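Local structure of glutathione S-transferase (Cupriavidus metallidurans, 4MK3) at residues Y33-I46 and S85-S99. The protein probably acts as a glutathione transferase and binds the glutathione derivative glutathione sulfinic acid in its glutathione site. Residues are numbered along the deposited sequence; the frame is centred on the assembly and turned at random.
Sequences YARKVRVVLAEKKI and SRVIAEYADTLSPVS. With GSF (L-gamma-glutamyl-3-sulfino-L-alanylglycine), chain E.
Lys44, in the last turn of helix 33-44, drives its ammonium group into the bend that follows helix 85-94, while Ser85 meets Lys36 at the opposite end of the contact. They are two helices of the thioredoxin-like N-terminal domain of the glutathione transferase fold, packed side by side and running the same way, 3° from parallel with axes 9.3 Å apart. The Lys44 chain folds at chi2 and chi3 (-67° and -64°), turning NZ inward among the carbonyls of the bend. There Lys44 NZ donates to Val98 O at 2.7 Å, Ser96 O at 2.9 Å and Asp93 O at 3.0 Å and, weakly, to Ser99 O. Asp93 OD1 adds a salt bridge to the same nitrogen, met from above the carboxylate plane, so that its three N-H groups must be shared among five oxygens; this carboxylate also accepts from the backbone N of Leu101 and Ile102, and so probably steadies the chain beyond the helix. A methionine in place of Lys44 would probably leave these carbonyls and the Asp93 charge without their shared donor, freeing 96-99 to shift. Between the ends the seam is apolar: the methyl of Ala92 sits against Val40 CG1 and Leu41 CD2, and Val37 CG1 presses tightly on Ile88 CG2. At the N-terminal ends lies the ligand pocket, where Tyr33 lays a ring face against the γ-glutamyl chain. Lys36, also salt-bridged to Glu116 and Asp120, donates to Ser85 OG (NZ to OG 2.9 Å), and that hydroxyl in turn donates to the ligand carboxylate, OG to O12 2.7 Å.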
ATOM      1  N   TYR A  33      -0.681  -8.329   7.800  1.00 15.17           N
ATOM      2  CA  TYR A  33       0.107  -7.109   7.698  1.00 14.00           C
ATOM      3  C   TYR A  33       0.775  -6.812   9.029  1.00 14.05           C
ATOM      4  O   TYR A  33       1.926  -6.374   9.068  1.00 15.19           O
ATOM      5  CB  TYR A  33      -0.776  -5.919   7.288  1.00 15.94           C
ATOM      6  CG  TYR A  33      -1.635  -6.105   6.046  1.00 15.98           C
ATOM      7  CD1 TYR A  33      -1.160  -5.828   4.785  1.00 17.94           C
ATOM      8  CD2 TYR A  33      -2.954  -6.476   6.181  1.00 17.92           C
ATOM      9  CE1 TYR A  33      -1.997  -5.972   3.672  1.00 16.23           C
ATOM     10  CE2 TYR A  33      -3.776  -6.622   5.116  1.00 18.54           C
ATOM     11  CZ  TYR A  33      -3.308  -6.370   3.866  1.00 17.37           C
ATOM     12  OH  TYR A  33      -4.165  -6.499   2.800  1.00 19.63           O
ATOM     13  N   ALA A  34       0.045  -7.006  10.115  1.00 15.66           N
ATOM     14  CA  ALA A  34       0.636  -6.818  11.422  1.00 16.12           C
ATOM     15  C   ALA A  34       1.680  -7.896  11.697  1.00 14.83           C
ATOM     16  O   ALA A  34       2.698  -7.627  12.339  1.00 15.52           O
ATOM     17  CB  ALA A  34      -0.425  -6.830  12.506  1.00 18.95           C
ATOM     18  N   ARG A  35       1.471  -9.105  11.166  1.00 15.67           N
ATOM     19  CA  ARG A  35       2.459 -10.161  11.388  1.00 14.59           C
ATOM     20  C   ARG A  35       3.780  -9.801  10.730  1.00 14.82           C
ATOM     21  O   ARG A  35       4.840 -10.031  11.292  1.00 14.73           O
ATOM     22  CB  ARG A  35       1.995 -11.524  10.889  1.00 14.23           C
ATOM     23  CG  ARG A  35       2.960 -12.630  11.313  1.00 14.80           C
ATOM     24  CD  ARG A  35       2.666 -13.944  10.671  1.00 14.92           C
ATOM     25  NE  ARG A  35       3.432 -15.018  11.292  1.00 16.07           N
ATOM     26  CZ  ARG A  35       3.279 -16.291  10.999  1.00 17.28           C
ATOM     27  NH1 ARG A  35       2.429 -16.651  10.037  1.00 19.25           N
ATOM     28  NH2 ARG A  35       3.959 -17.214  11.652  1.00 16.77           N
ATOM     29  N   LYS A  36       3.710  -9.218   9.540  1.00 14.32           N
ATOM     30  CA  LYS A  36       4.918  -8.740   8.879  1.00 14.14           C
ATOM     31  C   LYS A  36       5.714  -7.793   9.767  1.00 14.88           C
ATOM     32  O   LYS A  36       6.934  -7.920   9.925  1.00 14.28           O
ATOM     33  CB  LYS A  36       4.560  -8.077   7.539  1.00 14.70           C
ATOM     34  CG  LYS A  36       5.747  -7.466   6.799  1.00 14.59           C
ATOM     35  CD  LYS A  36       5.350  -6.835   5.456  1.00 17.68           C
ATOM     36  CE  LYS A  36       4.378  -5.697   5.675  1.00 18.91           C
ATOM     37  NZ  LYS A  36       4.098  -4.918   4.435  1.00 15.52           N
ATOM     38  N   VAL A  37       5.023  -6.830  10.381  1.00 14.23           N
ATOM     39  CA  VAL A  37       5.671  -5.889  11.274  1.00 15.40           C
ATOM     40  C   VAL A  37       6.229  -6.579  12.517  1.00 13.43           C
ATOM     41  O   VAL A  37       7.336  -6.300  12.943  1.00 15.91           O
ATOM     42  CB  VAL A  37       4.692  -4.775  11.678  1.00 15.16           C
ATOM     43  CG1 VAL A  37       5.248  -3.963  12.856  1.00 18.85           C
ATOM     44  CG2 VAL A  37       4.361  -3.902  10.472  1.00 15.64           C
ATOM     45  N   ARG A  38       5.462  -7.482  13.101  0.64 14.63           N
ATOM     46  CA  ARG A  38       5.928  -8.189  14.272  0.64 14.73           C
ATOM     47  C   ARG A  38       7.155  -9.047  13.970  0.64 14.71           C
ATOM     48  O   ARG A  38       8.073  -9.127  14.785  0.64 15.52           O
ATOM     49  CB  ARG A  38       4.810  -9.023  14.861  0.64 14.95           C
ATOM     50  CG  ARG A  38       3.630  -8.184  15.306  0.64 15.21           C
ATOM     51  CD  ARG A  38       2.531  -9.061  15.782  0.64 17.56           C
ATOM     52  NE  ARG A  38       2.942  -9.801  16.955  0.64 18.18           N
ATOM     53  CZ  ARG A  38       2.423 -10.961  17.308  0.64 24.82           C
ATOM     54  NH1 ARG A  38       1.505 -11.507  16.539  0.64 19.69           N
ATOM     55  NH2 ARG A  38       2.834 -11.570  18.413  0.64 27.48           N
ATOM     56  N   VAL A  39       7.181  -9.667  12.800  1.00 15.36           N
ATOM     57  CA  VAL A  39       8.365 -10.428  12.394  1.00 14.62           C
ATOM     58  C   VAL A  39       9.577  -9.503  12.266  1.00 14.45           C
ATOM     59  O   VAL A  39      10.654  -9.822  12.759  1.00 15.10           O
ATOM     60  CB  VAL A  39       8.104 -11.226  11.108  1.00 14.08           C
ATOM     61  CG1 VAL A  39       9.416 -11.761  10.517  1.00 14.19           C
ATOM     62  CG2 VAL A  39       7.118 -12.369  11.390  1.00 15.15           C
ATOM     63  N   VAL A  40       9.400  -8.348  11.630  1.00 14.51           N
ATOM     64  CA  VAL A  40      10.482  -7.399  11.521  1.00 14.98           C
ATOM     65  C   VAL A  40      10.955  -7.009  12.928  1.00 15.48           C
ATOM     66  O   VAL A  40      12.142  -7.040  13.232  1.00 16.79           O
ATOM     67  CB  VAL A  40      10.058  -6.143  10.735  1.00 16.22           C
ATOM     68  CG1 VAL A  40      11.118  -5.055  10.853  1.00 18.07           C
ATOM     69  CG2 VAL A  40       9.820  -6.508   9.264  1.00 17.32           C
ATOM     70  N   LEU A  41      10.038  -6.631  13.809  1.00 17.52           N
ATOM     71  CA  LEU A  41      10.452  -6.223  15.150  1.00 16.56           C
ATOM     72  C   LEU A  41      11.191  -7.323  15.899  1.00 17.13           C
ATOM     73  O   LEU A  41      12.161  -7.070  16.595  1.00 18.70           O
ATOM     74  CB  LEU A  41       9.256  -5.741  15.966  1.00 17.93           C
ATOM     75  CG  LEU A  41       8.623  -4.459  15.417  1.00 17.52           C
ATOM     76  CD1 LEU A  41       7.247  -4.238  15.996  1.00 19.09           C
ATOM     77  CD2 LEU A  41       9.501  -3.263  15.739  1.00 20.82           C
ATOM     78  N   ALA A  42      10.753  -8.563  15.736  1.00 16.87           N
ATOM     79  CA  ALA A  42      11.431  -9.686  16.367  1.00 17.78           C
ATOM     80  C   ALA A  42      12.829  -9.907  15.779  1.00 17.99           C
ATOM     81  O   ALA A  42      13.792 -10.108  16.510  1.00 20.21           O
ATOM     82  CB  ALA A  42      10.602 -10.936  16.213  1.00 17.58           C
ATOM     83  N   GLU A  43      12.921  -9.870  14.455  1.00 18.52           N
ATOM     84  CA  GLU A  43      14.218 -10.064  13.807  1.00 19.62           C
ATOM     85  C   GLU A  43      15.219  -8.995  14.252  1.00 20.70           C
ATOM     86  O   GLU A  43      16.411  -9.293  14.435  1.00 22.14           O
ATOM     87  CB  GLU A  43      14.084 -10.025  12.281  1.00 17.80           C
ATOM     88  CG  GLU A  43      13.243 -11.126  11.659  1.00 17.11           C
ATOM     89  CD  GLU A  43      13.911 -12.479  11.567  1.00 16.77           C
ATOM     90  OE1 GLU A  43      15.109 -12.601  11.910  1.00 23.10           O
ATOM     91  OE2 GLU A  43      13.231 -13.441  11.132  1.00 17.19           O
ATOM     92  N   LYS A  44      14.726  -7.767  14.441  1.00 20.69           N
ATOM     93  CA  LYS A  44      15.557  -6.606  14.812  1.00 20.94           C
ATOM     94  C   LYS A  44      15.816  -6.521  16.329  1.00 24.33           C
ATOM     95  O   LYS A  44      16.620  -5.695  16.792  1.00 24.89           O
ATOM     96  CB  LYS A  44      14.867  -5.314  14.384  1.00 22.68           C
ATOM     97  CG  LYS A  44      14.512  -5.180  12.909  1.00 31.03           C
ATOM     98  CD  LYS A  44      15.702  -5.081  12.041  1.00 24.70           C
ATOM     99  CE  LYS A  44      16.530  -3.828  12.285  1.00 29.60           C
ATOM    100  NZ  LYS A  44      17.606  -3.811  11.282  1.00 24.69           N
ATOM    101  N   LYS A  45      15.122  -7.361  17.092  1.00 24.56           N
ATOM    102  CA  LYS A  45      15.219  -7.370  18.552  1.00 24.62           C
ATOM    103  C   LYS A  45      14.818  -6.019  19.151  1.00 25.55           C
ATOM    104  O   LYS A  45      15.452  -5.515  20.093  1.00 27.36           O
ATOM    105  CB  LYS A  45      16.618  -7.785  18.989  1.00 26.62           C
ATOM    106  CG  LYS A  45      17.027  -9.149  18.447  1.00 29.46           C
ATOM    107  CD  LYS A  45      18.420  -9.541  18.916  1.00 40.26           C
ATOM    108  CE  LYS A  45      18.854 -10.858  18.303  1.00 45.01           C
ATOM    109  NZ  LYS A  45      17.957 -11.986  18.698  1.00 50.35           N
ATOM    110  N   ILE A  46      13.749  -5.454  18.602  1.00 23.72           N
ATOM    111  CA  ILE A  46      13.189  -4.204  19.086  1.00 21.73           C
ATOM    112  C   ILE A  46      12.025  -4.489  20.027  1.00 24.01           C
ATOM    113  O   ILE A  46      11.065  -5.157  19.644  1.00 25.41           O
ATOM    114  CB  ILE A  46      12.726  -3.333  17.915  1.00 25.80           C
ATOM    115  CG1 ILE A  46      13.923  -3.001  17.026  1.00 27.27           C
ATOM    116  CG2 ILE A  46      12.077  -2.041  18.423  1.00 27.21           C
ATOM    117  CD1 ILE A  46      13.522  -2.472  15.671  1.00 32.36           C
ATOM    118  N   SER A  85       1.688  -0.802   7.277  1.00 13.24           N
ATOM    119  CA  SER A  85       2.696  -1.821   7.579  1.00 12.62           C
ATOM    120  C   SER A  85       4.009  -1.598   6.864  1.00 13.08           C
ATOM    121  O   SER A  85       5.052  -1.899   7.407  1.00 14.32           O
ATOM    122  CB  SER A  85       2.169  -3.229   7.287  1.00 14.75           C
ATOM    123  OG  SER A  85       2.048  -3.483   5.874  1.00 14.51           O
ATOM    124  N   ARG A  86       3.970  -1.091   5.644  1.00 13.66           N
ATOM    125  CA  ARG A  86       5.215  -0.865   4.906  1.00 13.34           C
ATOM    126  C   ARG A  86       6.036   0.246   5.517  1.00 14.47           C
ATOM    127  O   ARG A  86       7.271   0.165   5.588  1.00 16.27           O
ATOM    128  CB  ARG A  86       4.931  -0.485   3.470  1.00 15.02           C
ATOM    129  CG  ARG A  86       4.174  -1.479   2.733  1.00 16.44           C
ATOM    130  CD  ARG A  86       4.335  -1.147   1.255  1.00 19.93           C
ATOM    131  NE  ARG A  86       3.322  -1.777   0.488  1.00 26.01           N
ATOM    132  CZ  ARG A  86       3.103  -1.502  -0.789  1.00 22.20           C
ATOM    133  NH1 ARG A  86       3.856  -0.599  -1.409  1.00 17.62           N
ATOM    134  NH2 ARG A  86       2.146  -2.161  -1.436  1.00 24.74           N
ATOM    135  N   VAL A  87       5.348   1.292   5.974  1.00 15.56           N
ATOM    136  CA  VAL A  87       6.020   2.420   6.585  1.00 15.34           C
ATOM    137  C   VAL A  87       6.614   2.022   7.936  1.00 14.57           C
ATOM    138  O   VAL A  87       7.726   2.405   8.288  1.00 15.14           O
ATOM    139  CB  VAL A  87       5.017   3.596   6.763  1.00 14.34           C
ATOM    140  CG1 VAL A  87       5.679   4.784   7.442  1.00 14.57           C
ATOM    141  CG2 VAL A  87       4.470   4.012   5.414  1.00 14.02           C
ATOM    142  N   ILE A  88       5.870   1.226   8.694  1.00 14.87           N
ATOM    143  CA  ILE A  88       6.351   0.737   9.976  1.00 16.18           C
ATOM    144  C   ILE A  88       7.555  -0.193   9.792  1.00 15.95           C
ATOM    145  O   ILE A  88       8.556  -0.074  10.503  1.00 17.49           O
ATOM    146  CB  ILE A  88       5.242  -0.005  10.723  1.00 15.84           C
ATOM    147  CG1 ILE A  88       4.065   0.942  11.027  1.00 16.14           C
ATOM    148  CG2 ILE A  88       5.800  -0.624  12.005  1.00 19.59           C
ATOM    149  CD1 ILE A  88       2.799   0.180  11.427  1.00 18.08           C
ATOM    150  N   ALA A  89       7.467  -1.092   8.820  1.00 15.79           N
ATOM    151  CA  ALA A  89       8.586  -2.006   8.562  1.00 16.35           C
ATOM    152  C   ALA A  89       9.864  -1.265   8.183  1.00 16.50           C
ATOM    153  O   ALA A  89      10.943  -1.563   8.698  1.00 19.09           O
ATOM    154  CB  ALA A  89       8.208  -3.023   7.490  1.00 16.38           C
ATOM    155  N   GLU A  90       9.748  -0.303   7.270  1.00 16.85           N
ATOM    156  CA  GLU A  90      10.892   0.500   6.833  1.00 18.64           C
ATOM    157  C   GLU A  90      11.530   1.269   7.983  1.00 20.64           C
ATOM    158  O   GLU A  90      12.749   1.337   8.115  1.00 21.99           O
ATOM    159  CB  GLU A  90      10.442   1.447   5.712  1.00 19.02           C
ATOM    160  CG  GLU A  90      11.453   2.493   5.273  1.00 25.13           C
ATOM    161  CD  GLU A  90      10.872   3.483   4.279  1.00 34.84           C
ATOM    162  OE1 GLU A  90       9.649   3.786   4.356  1.00 33.51           O
ATOM    163  OE2 GLU A  90      11.643   3.966   3.425  1.00 52.67           O
ATOM    164  N   TYR A  91      10.694   1.863   8.819  1.00 19.70           N
ATOM    165  CA  TYR A  91      11.201   2.603   9.949  1.00 22.64           C
ATOM    166  C   TYR A  91      11.855   1.675  10.980  1.00 21.11           C
ATOM    167  O   TYR A  91      12.944   1.967  11.476  1.00 22.66           O
ATOM    168  CB  TYR A  91      10.075   3.398  10.576  1.00 22.95           C
ATOM    169  CG  TYR A  91      10.533   4.220  11.754  1.00 29.91           C
ATOM    170  CD1 TYR A  91      11.526   5.179  11.613  1.00 26.87           C
ATOM    171  CD2 TYR A  91       9.988   4.021  13.002  1.00 25.78           C
ATOM    172  CE1 TYR A  91      11.951   5.928  12.684  1.00 33.04           C
ATOM    173  CE2 TYR A  91      10.406   4.767  14.086  1.00 24.86           C
ATOM    174  CZ  TYR A  91      11.387   5.710  13.912  1.00 27.49           C
ATOM    175  OH  TYR A  91      11.811   6.456  14.988  1.00 33.87           O
ATOM    176  N   ALA A  92      11.206   0.555  11.291  1.00 18.50           N
ATOM    177  CA  ALA A  92      11.766  -0.384  12.260  1.00 21.08           C
ATOM    178  C   ALA A  92      13.153  -0.883  11.839  1.00 19.60           C
ATOM    179  O   ALA A  92      14.034  -1.078  12.665  1.00 20.54           O
ATOM    180  CB  ALA A  92      10.830  -1.552  12.470  1.00 21.98           C
ATOM    181  N   ASP A  93      13.342  -1.109  10.540  1.00 19.26           N
ATOM    182  CA  ASP A  93      14.640  -1.556  10.060  1.00 20.02           C
ATOM    183  C   ASP A  93      15.778  -0.586  10.390  1.00 20.48           C
ATOM    184  O   ASP A  93      16.931  -0.990  10.495  1.00 22.24           O
ATOM    185  CB  ASP A  93      14.599  -1.822   8.545  1.00 18.60           C
ATOM    186  CG  ASP A  93      15.742  -2.697   8.084  1.00 21.40           C
ATOM    187  OD1 ASP A  93      16.098  -3.665   8.796  1.00 20.52           O
ATOM    188  OD2 ASP A  93      16.318  -2.412   7.010  1.00 24.47           O
ATOM    189  N   THR A  94      15.460   0.699  10.556  1.00 21.73           N
ATOM    190  CA  THR A  94      16.495   1.687  10.873  1.00 24.30           C
ATOM    191  C   THR A  94      16.785   1.781  12.365  1.00 24.45           C
ATOM    192  O   THR A  94      17.744   2.438  12.778  1.00 28.07           O
ATOM    193  CB  THR A  94      16.138   3.115  10.434  1.00 29.04           C
ATOM    194  OG1 THR A  94      15.136   3.666  11.304  1.00 30.50           O
ATOM    195  CG2 THR A  94      15.673   3.149   8.999  1.00 27.09           C
ATOM    196  N   LEU A  95      15.963   1.141  13.188  1.00 27.53           N
ATOM    197  CA  LEU A  95      16.057   1.369  14.633  1.00 27.59           C
ATOM    198  C   LEU A  95      17.148   0.555  15.339  1.00 30.23           C
ATOM    199  O   LEU A  95      17.498   0.833  16.485  1.00 34.29           O
ATOM    200  CB  LEU A  95      14.709   1.088  15.297  1.00 33.28           C
ATOM    201  CG  LEU A  95      13.582   2.070  14.977  1.00 32.67           C
ATOM    202  CD1 LEU A  95      12.324   1.644  15.708  1.00 34.80           C
ATOM    203  CD2 LEU A  95      13.951   3.503  15.355  1.00 36.35           C
ATOM    204  N   SER A  96      17.672  -0.450  14.646  1.00 27.38           N
ATOM    205  CA  SER A  96      18.742  -1.271  15.186  1.00 30.56           C
ATOM    206  C   SER A  96      19.644  -1.748  14.050  1.00 29.54           C
ATOM    207  O   SER A  96      19.173  -1.939  12.931  1.00 27.71           O
ATOM    208  CB  SER A  96      18.162  -2.491  15.892  1.00 37.14           C
ATOM    209  OG  SER A  96      19.197  -3.231  16.510  1.00 45.00           O
ATOM    210  N   PRO A  97      20.934  -1.964  14.340  1.00 34.73           N
ATOM    211  CA  PRO A  97      21.829  -2.530  13.324  1.00 36.24           C
ATOM    212  C   PRO A  97      21.674  -4.040  13.202  1.00 38.09           C
ATOM    213  O   PRO A  97      22.265  -4.653  12.310  1.00 37.07           O
ATOM    214  CB  PRO A  97      23.215  -2.179  13.859  1.00 39.18           C
ATOM    215  CG  PRO A  97      23.040  -2.133  15.321  1.00 41.90           C
ATOM    216  CD  PRO A  97      21.671  -1.571  15.554  1.00 39.09           C
ATOM    217  N   VAL A  98      20.870  -4.630  14.081  1.00 31.12           N
ATOM    218  CA  VAL A  98      20.658  -6.067  14.083  1.00 37.56           C
ATOM    219  C   VAL A  98      19.789  -6.471  12.898  1.00 34.92           C
ATOM    220  O   VAL A  98      18.746  -5.861  12.650  1.00 30.37           O
ATOM    221  CB  VAL A  98      19.984  -6.534  15.399  1.00 35.33           C
ATOM    222  CG1 VAL A  98      19.720  -8.035  15.363  1.00 36.06           C
ATOM    223  CG2 VAL A  98      20.854  -6.173  16.605  1.00 41.39           C
ATOM    224  N   SER A  99      20.238  -7.485  12.164  1.00 31.76           N
ATOM    225  CA  SER A  99      19.425  -8.105  11.120  1.00 31.65           C
ATOM    226  C   SER A  99      18.834  -7.076  10.159  1.00 27.78           C
ATOM    227  O   SER A  99      17.623  -6.894  10.100  1.00 27.96           O
ATOM    228  CB  SER A  99      18.298  -8.918  11.762  1.00 33.34           C
ATOM    229  OG  SER A  99      17.450  -9.488  10.778  1.00 44.11           O
TER
HETATM  230  CB1 GSF E 304      -3.488  -2.620   5.174  1.00 16.61           C
HETATM  231  CG1 GSF E 304      -3.830  -3.039   6.598  1.00 16.22           C
HETATM  232  CD1 GSF E 304      -5.226  -3.611   6.714  1.00 17.59           C
HETATM  233  OE1 GSF E 304      -6.047  -3.573   5.819  1.00 20.10           O
HETATM  234  C1  GSF E 304      -1.097  -2.148   5.645  1.00 16.47           C
HETATM  235  O11 GSF E 304      -0.867  -2.173   6.880  1.00 15.91           O
HETATM  236  O12 GSF E 304      -0.242  -2.622   4.850  1.00 15.70           O
HETATM  237  N1  GSF E 304      -2.218  -1.072   3.773  1.00 16.24           N
HETATM  238  CA1 GSF E 304      -2.388  -1.563   5.138  1.00 15.16           C
HETATM  239  N2  GSF E 304      -5.534  -4.223   7.920  1.00 18.43           N
HETATM  240  CA2 GSF E 304      -6.838  -4.745   8.156  1.00 17.64           C
HETATM  241  CB2 GSF E 304      -6.780  -5.807   9.205  1.00 18.46           C
HETATM  242  SG2 GSF E 304      -6.156  -7.347   8.634  1.00 26.42           S
HETATM  243  O1S GSF E 304      -6.677  -8.369   9.558  1.00 36.97           O
HETATM  244  O2S GSF E 304      -4.665  -7.288   8.622  1.00 28.97           O
HETATM  245  C2  GSF E 304      -7.721  -3.699   8.800  1.00 18.79           C
HETATM  246  O2  GSF E 304      -7.317  -3.043   9.756  1.00 18.03           O
HETATM  247  N3  GSF E 304      -8.998  -3.526   8.280  1.00 19.30           N
HETATM  248  CA3 GSF E 304      -9.892  -2.587   8.896  1.00 18.38           C
HETATM  249  C3  GSF E 304     -10.649  -1.742   7.865  1.00 20.89           C
HETATM  250  O31 GSF E 304     -11.623  -1.040   8.270  1.00 22.42           O
HETATM  251  O32 GSF E 304     -10.326  -1.740   6.658  1.00 24.58           O